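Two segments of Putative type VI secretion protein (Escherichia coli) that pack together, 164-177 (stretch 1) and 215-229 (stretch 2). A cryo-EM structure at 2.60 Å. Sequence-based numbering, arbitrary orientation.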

# COMPACT_ATOMS: atom_id res chain seq x y z
N ALA A 164 -4.84 0.92 11.46
CA ALA A 164 -4.45 2.32 11.42
C ALA A 164 -5.05 3.09 12.59
O ALA A 164 -4.41 3.99 13.13
CB ALA A 164 -4.89 2.95 10.10
N MET A 165 -6.28 2.76 12.99
CA MET A 165 -6.84 3.40 14.17
C MET A 165 -6.04 3.07 15.43
O MET A 165 -5.74 3.96 16.24
CB MET A 165 -8.30 3.00 14.37
CG MET A 165 -9.10 2.93 13.10
SD MET A 165 -9.85 4.51 12.69
CE MET A 165 -10.14 4.30 10.94
N GLU A 166 -5.68 1.80 15.60
CA GLU A 166 -4.88 1.43 16.76
C GLU A 166 -3.51 2.12 16.73
O GLU A 166 -3.00 2.58 17.76
CB GLU A 166 -4.72 -0.08 16.87
CG GLU A 166 -6.01 -0.82 17.22
CD GLU A 166 -6.56 -1.62 16.07
OE1 GLU A 166 -7.77 -1.49 15.79
OE2 GLU A 166 -5.80 -2.40 15.45
N ARG A 167 -2.91 2.21 15.54
CA ARG A 167 -1.61 2.86 15.42
C ARG A 167 -1.72 4.37 15.61
O ARG A 167 -0.78 5.00 16.09
CB ARG A 167 -1.01 2.51 14.06
CG ARG A 167 -0.51 1.09 13.95
CD ARG A 167 0.98 1.01 14.25
NE ARG A 167 1.40 -0.34 14.57
CZ ARG A 167 1.97 -1.17 13.70
NH1 ARG A 167 2.18 -0.79 12.45
NH2 ARG A 167 2.32 -2.39 14.08
N ILE A 168 -2.86 4.96 15.26
CA ILE A 168 -3.12 6.36 15.56
C ILE A 168 -3.16 6.58 17.06
O ILE A 168 -2.61 7.55 17.58
CB ILE A 168 -4.43 6.82 14.90
CG1 ILE A 168 -4.22 7.10 13.41
CG2 ILE A 168 -4.98 8.06 15.59
CD1 ILE A 168 -5.51 7.08 12.63
N THR A 169 -3.82 5.67 17.78
CA THR A 169 -3.83 5.75 19.23
C THR A 169 -2.41 5.69 19.79
O THR A 169 -2.04 6.48 20.66
CB THR A 169 -4.69 4.62 19.82
OG1 THR A 169 -6.07 4.95 19.68
CG2 THR A 169 -4.38 4.41 21.28
N GLN A 170 -1.61 4.75 19.27
CA GLN A 170 -0.24 4.62 19.76
C GLN A 170 0.59 5.87 19.47
O GLN A 170 1.35 6.33 20.33
CB GLN A 170 0.41 3.39 19.13
CG GLN A 170 1.90 3.28 19.40
CD GLN A 170 2.58 2.29 18.49
OE1 GLN A 170 1.98 1.32 18.03
NE2 GLN A 170 3.86 2.53 18.20
N ALA A 171 0.44 6.44 18.27
CA ALA A 171 1.22 7.62 17.91
C ALA A 171 0.81 8.83 18.74
O ALA A 171 1.65 9.63 19.13
CB ALA A 171 1.06 7.91 16.42
N LEU A 172 -0.49 8.97 19.01
CA LEU A 172 -0.95 10.06 19.86
C LEU A 172 -0.44 9.89 21.28
O LEU A 172 -0.05 10.88 21.93
CB LEU A 172 -2.47 10.13 19.84
CG LEU A 172 -3.07 10.97 18.73
CD1 LEU A 172 -4.57 11.01 18.86
CD2 LEU A 172 -2.50 12.36 18.77
N SER A 173 -0.42 8.66 21.78
CA SER A 173 0.15 8.40 23.10
C SER A 173 1.61 8.81 23.15
O SER A 173 2.05 9.47 24.09
CB SER A 173 -0.00 6.92 23.46
OG SER A 173 -1.35 6.51 23.41
N GLU A 174 2.38 8.42 22.13
CA GLU A 174 3.80 8.78 22.11
C GLU A 174 3.98 10.29 22.04
O GLU A 174 4.83 10.86 22.75
CB GLU A 174 4.49 8.10 20.93
CG GLU A 174 4.55 6.59 21.04
CD GLU A 174 5.06 5.94 19.77
OE1 GLU A 174 5.38 6.67 18.81
OE2 GLU A 174 5.15 4.69 19.74
N PHE A 175 3.19 10.97 21.21
CA PHE A 175 3.32 12.42 21.08
C PHE A 175 3.02 13.12 22.39
O PHE A 175 3.77 14.02 22.79
CB PHE A 175 2.39 12.94 19.99
CG PHE A 175 2.33 14.44 19.93
CD1 PHE A 175 3.48 15.18 19.74
CD2 PHE A 175 1.13 15.11 20.09
CE1 PHE A 175 3.43 16.56 19.70
CE2 PHE A 175 1.08 16.48 20.05
CZ PHE A 175 2.23 17.21 19.85
N MET A 176 1.95 12.73 23.07
CA MET A 176 1.61 13.37 24.33
C MET A 176 2.42 12.83 25.50
O MET A 176 2.29 13.34 26.61
CB MET A 176 0.11 13.23 24.60
CG MET A 176 -0.72 14.17 23.76
SD MET A 176 -0.35 15.90 24.09
CE MET A 176 -1.84 16.40 24.94
N GLY A 177 3.25 11.82 25.26
CA GLY A 177 4.21 11.39 26.25
C GLY A 177 5.51 12.16 26.11
O GLY A 177 6.27 12.29 27.07
N PRO A 215 -16.98 6.87 14.18
CA PRO A 215 -16.77 6.99 15.63
C PRO A 215 -15.53 6.26 16.12
O PRO A 215 -15.01 6.61 17.19
CB PRO A 215 -18.05 6.39 16.21
CG PRO A 215 -19.06 6.68 15.14
CD PRO A 215 -18.30 6.30 13.90
N ALA A 216 -15.05 5.26 15.39
CA ALA A 216 -13.83 4.57 15.80
C ALA A 216 -12.62 5.49 15.73
O ALA A 216 -11.70 5.37 16.54
CB ALA A 216 -13.60 3.33 14.94
N ILE A 217 -12.62 6.43 14.78
CA ILE A 217 -11.52 7.39 14.70
C ILE A 217 -11.52 8.31 15.91
O ILE A 217 -10.47 8.57 16.51
CB ILE A 217 -11.60 8.19 13.39
CG1 ILE A 217 -11.82 7.25 12.21
CG2 ILE A 217 -10.33 8.99 13.19
CD1 ILE A 217 -11.99 7.96 10.91
N ALA A 218 -12.69 8.83 16.28
CA ALA A 218 -12.78 9.67 17.46
C ALA A 218 -12.41 8.89 18.71
O ALA A 218 -11.77 9.43 19.62
CB ALA A 218 -14.19 10.26 17.58
N ARG A 219 -12.82 7.62 18.78
CA ARG A 219 -12.45 6.78 19.90
C ARG A 219 -10.94 6.60 19.98
O ARG A 219 -10.36 6.63 21.07
CB ARG A 219 -13.13 5.42 19.79
CG ARG A 219 -14.46 5.33 20.51
CD ARG A 219 -15.06 3.97 20.32
NE ARG A 219 -16.18 4.00 19.38
CZ ARG A 219 -16.37 3.09 18.43
NH1 ARG A 219 -15.52 2.08 18.29
NH2 ARG A 219 -17.41 3.19 17.61
N ALA A 220 -10.28 6.42 18.84
CA ALA A 220 -8.83 6.26 18.83
C ALA A 220 -8.14 7.55 19.23
O ALA A 220 -7.15 7.53 19.98
CB ALA A 220 -8.36 5.80 17.45
N ILE A 221 -8.64 8.69 18.76
CA ILE A 221 -8.04 9.97 19.13
C ILE A 221 -8.20 10.23 20.62
O ILE A 221 -7.30 10.75 21.28
CB ILE A 221 -8.64 11.12 18.29
CG1 ILE A 221 -8.44 10.85 16.80
CG2 ILE A 221 -7.99 12.43 18.66
CD1 ILE A 221 -9.19 11.81 15.92
N ALA A 222 -9.36 9.86 21.18
CA ALA A 222 -9.57 10.04 22.61
C ALA A 222 -8.71 9.09 23.42
O ALA A 222 -8.14 9.48 24.45
CB ALA A 222 -11.05 9.85 22.94
N LYS A 223 -8.58 7.84 22.98
CA LYS A 223 -7.75 6.85 23.64
C LYS A 223 -6.26 7.12 23.47
O LYS A 223 -5.45 6.53 24.19
CB LYS A 223 -8.11 5.45 23.11
CG LYS A 223 -7.44 4.30 23.83
CD LYS A 223 -7.89 2.97 23.26
CE LYS A 223 -7.09 1.82 23.84
NZ LYS A 223 -5.63 2.03 23.68
N GLY A 224 -5.89 8.02 22.57
CA GLY A 224 -4.50 8.39 22.42
C GLY A 224 -4.20 9.66 23.18
O GLY A 224 -3.15 9.80 23.81
N LEU A 225 -5.14 10.60 23.15
CA LEU A 225 -5.05 11.79 23.98
C LEU A 225 -5.42 11.51 25.43
O LEU A 225 -5.26 12.40 26.27
CB LEU A 225 -5.95 12.89 23.42
CG LEU A 225 -5.47 13.48 22.09
CD1 LEU A 225 -6.19 14.78 21.80
CD2 LEU A 225 -3.97 13.68 22.11
N ARG A 226 -5.90 10.31 25.73
CA ARG A 226 -6.26 9.90 27.09
C ARG A 226 -7.31 10.83 27.68
O ARG A 226 -7.23 11.25 28.84
CB ARG A 226 -5.03 9.83 27.99
CG ARG A 226 -4.24 8.55 27.84
CD ARG A 226 -3.13 8.48 28.87
NE ARG A 226 -2.57 9.79 29.15
CZ ARG A 226 -1.98 10.12 30.29
NH1 ARG A 226 -1.50 11.34 30.46
NH2 ARG A 226 -1.87 9.23 31.26
N GLY A 227 -8.32 11.16 26.88
CA GLY A 227 -9.42 11.99 27.33
C GLY A 227 -9.21 13.48 27.17
O GLY A 227 -10.16 14.24 27.41
N ASP A 228 -8.02 13.91 26.79
CA ASP A 228 -7.76 15.34 26.63
C ASP A 228 -8.69 15.95 25.60
O ASP A 228 -9.08 15.31 24.62
CB ASP A 228 -6.30 15.57 26.23
CG ASP A 228 -5.33 15.26 27.34
OD1 ASP A 228 -5.79 14.84 28.42
OD2 ASP A 228 -4.11 15.42 27.13
N PHE A 229 -9.04 17.21 25.82
CA PHE A 229 -9.90 17.92 24.89
C PHE A 229 -9.15 18.25 23.61
O PHE A 229 -8.03 18.76 23.65
CB PHE A 229 -10.43 19.20 25.54
CG PHE A 229 -11.14 20.10 24.58
CD1 PHE A 229 -10.63 21.34 24.27
CD2 PHE A 229 -12.34 19.72 24.01
CE1 PHE A 229 -11.28 22.17 23.39
CE2 PHE A 229 -13.00 20.55 23.13
CZ PHE A 229 -12.47 21.78 22.82

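What lets the two helices come so close? Their axes approach to 7.4 Å and run roughly the same way, 28° apart, and the tightest backbone pairing joins T169 to G224, whose CA atoms lie 4.2 Å apart. G224 has no side chain, and the space a CB would occupy is already taken: an ideal one would sit 2.5 Å from L172 CB and 3.0 Å from T169 O. The bare backbone therefore packs directly, with G224 CA 3.6 Å from T169 O.

How does T169, a polar residue, fit into so snug an interface? Its hydroxyl donates a hydrogen bond across the contact, T169 OG1 to A220 O at 2.8 Å. That carbonyl also receives a weak bond within its own helix from G224 N, at 2.9 Å from A220 O, so A220 O accepts from both its own helix and the threonine. The T169 carbonyl is occupied too, since S173 OG donates to T169 O at 2.8 Å.

What does M165 do at the start of the contact? It covers the most surface of any residue here, narrowly ahead of T169. Its CB points toward the partner helix and the side chain reaches I217, with M165 SD 3.4 Å from I217 CG1. The small side chain of A220 packs against the methionine backbone, A220 CB lying 3.4 Å from M165 O.

Where does the apolar packing continue around the glycine? L172 packs its methyl groups against two apolar side chains of the second stretch: L172 CD1 is 3.7 Å from I221 CG2, and L172 CD2 is 3.9 Å from L225 CD2. One turn on, M176 CG lies 3.7 Å from that same L225 CD2, while M176 CE comes within 3.3 Å of D228 OD2, extending the contact past the helix into the turn.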